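Local coordinates for periplasmic protein-probably involved in high-affinity Fe2+ transport (PDB 5I0Y), which probably takes part in high-affinity ferrous iron transport in the periplasm and binds copper at a site that iron transport requires, at residues L68-T73 with Y114-P119; P118-G123 with G135-P140. The protein carries 1 engineered substitution. All blocks are in the same frame, centred on the assembly; numbering follows the deposited sequence.

Interaction 1 of 2, residues L68-T73 with Y114-P119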
# COMPACT_ATOMS: atom_id res chain seq x y z
N LEU B 68 -0.56 3.19 -5.77
CA LEU B 68 -0.46 4.21 -6.81
C LEU B 68 0.78 3.98 -7.67
O LEU B 68 1.75 3.35 -7.24
CB LEU B 68 -0.42 5.61 -6.21
CG LEU B 68 -1.68 6.01 -5.45
CD1 LEU B 68 -1.51 7.38 -4.82
CD2 LEU B 68 -2.93 6.00 -6.33
N THR B 69 0.77 4.52 -8.90
CA THR B 69 1.93 4.54 -9.77
C THR B 69 2.22 6.01 -10.02
O THR B 69 1.37 6.76 -10.50
CB THR B 69 1.62 3.81 -11.07
OG1 THR B 69 1.25 2.47 -10.74
CG2 THR B 69 2.85 3.79 -11.99
N ILE B 70 3.44 6.41 -9.70
CA ILE B 70 3.78 7.83 -9.71
C ILE B 70 5.14 8.03 -10.32
O ILE B 70 6.13 7.41 -9.89
CB ILE B 70 3.76 8.46 -8.30
CG1 ILE B 70 2.44 8.15 -7.61
CG2 ILE B 70 3.98 9.97 -8.39
CD1 ILE B 70 2.39 8.61 -6.17
N SER B 71 5.18 8.90 -11.33
CA SER B 71 6.44 9.38 -11.88
C SER B 71 6.51 10.90 -11.68
O SER B 71 5.53 11.52 -11.31
CB SER B 71 6.62 9.01 -13.35
OG SER B 71 5.66 9.64 -14.16
N TYR B 72 7.70 11.46 -11.87
CA TYR B 72 7.87 12.89 -11.67
C TYR B 72 8.63 13.53 -12.83
O TYR B 72 9.40 12.87 -13.52
CB TYR B 72 8.60 13.18 -10.33
CG TYR B 72 10.05 12.76 -10.33
CD1 TYR B 72 11.04 13.60 -10.85
CD2 TYR B 72 10.44 11.50 -9.86
CE1 TYR B 72 12.37 13.23 -10.87
CE2 TYR B 72 11.78 11.12 -9.89
CZ TYR B 72 12.73 11.99 -10.41
OH TYR B 72 14.06 11.65 -10.47
N THR B 73 8.41 14.83 -12.99
CA THR B 73 9.20 15.65 -13.90
C THR B 73 9.65 16.85 -13.10
O THR B 73 8.83 17.62 -12.62
CB THR B 73 8.38 16.12 -15.12
OG1 THR B 73 7.86 14.97 -15.81
CG2 THR B 73 9.27 16.93 -16.08
N TYR B 114 4.06 15.66 -10.42
CA TYR B 114 3.83 14.24 -10.19
C TYR B 114 2.75 13.75 -11.13
O TYR B 114 1.70 14.36 -11.22
CB TYR B 114 3.45 13.96 -8.73
CG TYR B 114 4.53 14.25 -7.70
CD1 TYR B 114 5.88 14.39 -8.06
CD2 TYR B 114 4.20 14.32 -6.34
CE1 TYR B 114 6.84 14.65 -7.10
CE2 TYR B 114 5.17 14.56 -5.38
CZ TYR B 114 6.48 14.73 -5.77
OH TYR B 114 7.48 14.95 -4.83
N HIS B 115 3.02 12.64 -11.81
CA HIS B 115 2.08 11.99 -12.75
C HIS B 115 1.52 10.78 -12.08
O HIS B 115 2.27 9.83 -11.82
CB HIS B 115 2.80 11.60 -14.04
CG HIS B 115 3.70 12.69 -14.60
ND1 HIS B 115 3.21 13.83 -15.13
CD2 HIS B 115 5.09 12.78 -14.69
CE1 HIS B 115 4.22 14.60 -15.54
NE2 HIS B 115 5.38 13.97 -15.27
N ILE B 116 0.23 10.82 -11.74
CA ILE B 116 -0.37 9.81 -10.85
C ILE B 116 -1.40 8.94 -11.57
O ILE B 116 -2.29 9.44 -12.27
CB ILE B 116 -1.01 10.52 -9.65
CG1 ILE B 116 0.05 11.37 -8.97
CG2 ILE B 116 -1.55 9.50 -8.64
CD1 ILE B 116 -0.46 12.22 -7.85
N GLU B 117 -1.27 7.63 -11.39
CA GLU B 117 -2.23 6.68 -11.93
C GLU B 117 -2.87 5.91 -10.78
O GLU B 117 -2.20 5.66 -9.77
CB GLU B 117 -1.53 5.71 -12.89
CG GLU B 117 -1.20 6.36 -14.23
CD GLU B 117 -0.19 5.58 -15.02
OE1 GLU B 117 0.92 5.32 -14.50
OE2 GLU B 117 -0.48 5.22 -16.18
N PRO B 118 -4.16 5.55 -10.91
CA PRO B 118 -4.91 4.99 -9.80
C PRO B 118 -4.52 3.55 -9.45
O PRO B 118 -3.82 2.89 -10.22
CB PRO B 118 -6.37 5.08 -10.28
CG PRO B 118 -6.24 4.94 -11.76
CD PRO B 118 -5.00 5.72 -12.11
N PRO B 119 -5.00 3.07 -8.30
CA PRO B 119 -4.60 1.76 -7.78
C PRO B 119 -4.91 0.58 -8.68
O PRO B 119 -4.26 -0.46 -8.56
CB PRO B 119 -5.36 1.68 -6.45
CG PRO B 119 -5.46 3.11 -6.02
CD PRO B 119 -5.77 3.83 -7.30
O HOH W 1 -1.25 2.11 -9.86

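Interaction 2 of 2, residues P118-G123 with G135-P140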
# COMPACT_ATOMS: atom_id res chain seq x y z
N PRO B 118 -4.16 5.55 -10.91
CA PRO B 118 -4.91 4.99 -9.80
C PRO B 118 -4.52 3.55 -9.45
O PRO B 118 -3.82 2.89 -10.22
CB PRO B 118 -6.37 5.08 -10.28
CG PRO B 118 -6.24 4.94 -11.76
CD PRO B 118 -5.00 5.72 -12.11
N PRO B 119 -5.00 3.07 -8.30
CA PRO B 119 -4.60 1.76 -7.78
C PRO B 119 -4.91 0.58 -8.68
O PRO B 119 -4.26 -0.46 -8.56
CB PRO B 119 -5.36 1.68 -6.45
CG PRO B 119 -5.46 3.11 -6.02
CD PRO B 119 -5.77 3.83 -7.30
N SER B 120 -5.87 0.73 -9.60
CA SER B 120 -6.14 -0.33 -10.56
C SER B 120 -4.89 -0.72 -11.35
O SER B 120 -4.69 -1.89 -11.69
CB SER B 120 -7.26 0.10 -11.51
OG SER B 120 -6.97 1.36 -12.07
N LYS B 121 -4.02 0.24 -11.65
CA LYS B 121 -2.89 -0.08 -12.51
C LYS B 121 -1.90 -1.07 -11.86
O LYS B 121 -1.37 -1.97 -12.52
CB LYS B 121 -2.19 1.20 -12.99
CG LYS B 121 -0.98 0.93 -13.88
CD LYS B 121 -0.30 2.22 -14.29
CE LYS B 121 0.95 1.92 -15.09
NZ LYS B 121 0.60 1.50 -16.46
N ALA B 122 -1.67 -0.90 -10.57
CA ALA B 122 -0.70 -1.71 -9.84
C ALA B 122 -1.32 -2.93 -9.20
O ALA B 122 -0.65 -3.65 -8.46
CB ALA B 122 0.04 -0.86 -8.79
N GLY B 123 -2.60 -3.19 -9.47
CA GLY B 123 -3.20 -4.46 -9.09
C GLY B 123 -4.15 -4.48 -7.90
O GLY B 123 -4.49 -5.56 -7.40
N GLY B 135 -17.05 3.86 -5.37
CA GLY B 135 -16.99 4.62 -6.60
C GLY B 135 -15.86 4.24 -7.54
O GLY B 135 -14.84 3.64 -7.14
N ARG B 136 -16.02 4.58 -8.82
CA ARG B 136 -15.02 4.30 -9.84
C ARG B 136 -13.74 5.07 -9.57
O ARG B 136 -13.76 6.12 -8.92
CB ARG B 136 -15.55 4.71 -11.20
CG ARG B 136 -16.74 3.86 -11.60
CD ARG B 136 -17.53 4.52 -12.71
NE ARG B 136 -18.75 3.76 -13.02
CZ ARG B 136 -19.90 3.84 -12.35
NH1 ARG B 136 -20.04 4.63 -11.29
NH2 ARG B 136 -20.92 3.10 -12.74
N TRP B 137 -12.64 4.55 -10.08
CA TRP B 137 -11.40 5.32 -9.98
C TRP B 137 -11.45 6.55 -10.81
O TRP B 137 -12.03 6.55 -11.90
CB TRP B 137 -10.18 4.51 -10.37
CG TRP B 137 -9.91 3.37 -9.45
CD1 TRP B 137 -9.93 2.02 -9.76
CD2 TRP B 137 -9.57 3.44 -8.03
NE1 TRP B 137 -9.65 1.27 -8.65
CE2 TRP B 137 -9.41 2.05 -7.59
CE3 TRP B 137 -9.38 4.48 -7.12
CZ2 TRP B 137 -9.08 1.74 -6.27
CZ3 TRP B 137 -9.05 4.14 -5.80
CH2 TRP B 137 -8.91 2.81 -5.39
N TRP B 138 -10.81 7.59 -10.31
CA TRP B 138 -10.47 8.76 -11.10
C TRP B 138 -9.49 8.41 -12.19
O TRP B 138 -8.82 7.37 -12.13
CB TRP B 138 -9.90 9.83 -10.19
CG TRP B 138 -9.04 9.29 -9.07
CD1 TRP B 138 -9.43 9.01 -7.76
CD2 TRP B 138 -7.63 8.93 -9.14
NE1 TRP B 138 -8.36 8.53 -7.03
CE2 TRP B 138 -7.26 8.46 -7.80
CE3 TRP B 138 -6.66 8.99 -10.13
CZ2 TRP B 138 -5.96 8.05 -7.51
CZ3 TRP B 138 -5.35 8.58 -9.82
CH2 TRP B 138 -5.02 8.13 -8.53
N LYS B 139 -9.42 9.26 -13.21
CA LYS B 139 -8.48 9.07 -14.31
C LYS B 139 -7.10 9.60 -13.92
O LYS B 139 -7.00 10.45 -13.03
CB LYS B 139 -8.96 9.81 -15.57
CG LYS B 139 -10.20 9.19 -16.23
CD LYS B 139 -10.68 10.01 -17.42
CE LYS B 139 -12.07 9.57 -17.87
NZ LYS B 139 -13.16 10.22 -17.07
N PRO B 140 -6.04 9.10 -14.59
CA PRO B 140 -4.70 9.60 -14.30
C PRO B 140 -4.64 11.14 -14.38
O PRO B 140 -5.35 11.76 -15.18
CB PRO B 140 -3.83 8.95 -15.40
CG PRO B 140 -4.57 7.70 -15.77
CD PRO B 140 -6.03 8.04 -15.62

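Interaction 1 of 2, residues L68-T73 with Y114-P119
H115 reaches past S71 to T73: its NE2 donates to T73 OG1 across 2.7 Å, with the hydroxyl oxygen lying in the imidazole plane. A chi1 of -46° sets CG anti to the carbonyl carbon, beside the backbone N, and from there the imidazole turns one edge to S71 and T73. On the way its CD2 edge passes S71 OG at 3.2 Å. The ring is held at both nitrogens, since ND1 bonds D142 OD1, and T73 OG1 is also hydrogen-bonded to E84 OE1. At the other end of the pairing L68 CD2 rests 3.7 Å from P119 CD, the two side chains running alongside each other; the same methyl also meets the E117 carbonyl oxygen. Between these ends T69 lies against E117, its CG2 methyl 3.5 Å from carboxylate OE1. T69 OG1 turns instead to a water, which accepts a hydrogen bond from it and donates one to P118 O, carrying the link past the end of the strand.

The backbones run antiparallel at 163°. S71 and H115 form a hydrogen-bonded pair, H115 N to S71 O being short and nearly straight (2.8 Å, 175°). T69 and E117 form the next such pair; E117 N meets T69 O at 2.9 Å, but the return bond is weak. I70–I116 and Y72–Y114 are non-hydrogen-bonded pairs on the buried face, where I70 CG2 packs on Y114 CB and Y72 CB sits at the edge of the Y114 ring, 3.7 Å from CD1. F87 meets both tyrosine rings; Y114 OH bonds Q46 O and Y72 OH bonds Q83. Alternation of a partly exposed polar face with a buried aliphatic and aromatic one is characteristic of neighbouring antiparallel strands in a beta sandwich.

Interaction 2 of 2, residues P118-G123 with G135-P140
P118 and P119 each lie against a tryptophan, giving two CH-pi contacts in succession. P118 CB stands over the six-membered ring of W138, 3.7 Å from its centroid and 14° off the normal; the two side chains pass with opposed headings. The W138 ring also meets the P118 backbone, CH2 lying 3.4 Å from CA. P119 CD occupies the corresponding place over W137, 3.6 Å from the six-membered centroid and 10° off the normal, while its CG closes to 3.5 Å from CH2.

Both segments are loops of the mixed beta sandwich: 118-123 follows the strand ending at E117, and 135-140 leads into strand 141-149, the next strand of the sheet. The proline–tryptophan pairs thus join the loops where these two neighbouring strands meet them.

Apolar contacts flank the CH-pi pairs. P118 CB also touches W137 CB, at 3.9 Å, and P140 CG approaches P118 CD. S120 brings CB to 3.7 Å from W137 CD1, at the pyrrole part of the indole, and both residues pack on E30 of the second subunit.

Polar bonds lie within 118-123 itself: K121 N donates to P118 O at 3.0 Å, and a type I turn runs from S120 to G123.

Overall arrangement
The centres of the two interactions are 11 Å apart, on the same side of the chain's centre, and P118 and P119 belong to both. Interaction 1 pairs strands 69-76 and 108-117 inside the antiparallel sheet; interaction 2 begins where the latter strand ends and reaches the loop before strand 141-149, one of the sheet's two outermost strands within this chain. W138 joins them directly, its CH2 lying 3.7 Å from both L68 CD2 and I116 CG2. Hydrogen-bonded sheet thus gives way directly to proline–tryptophan packing, extending the apolar face from the interior of the sandwich to the loops that touch the second subunit.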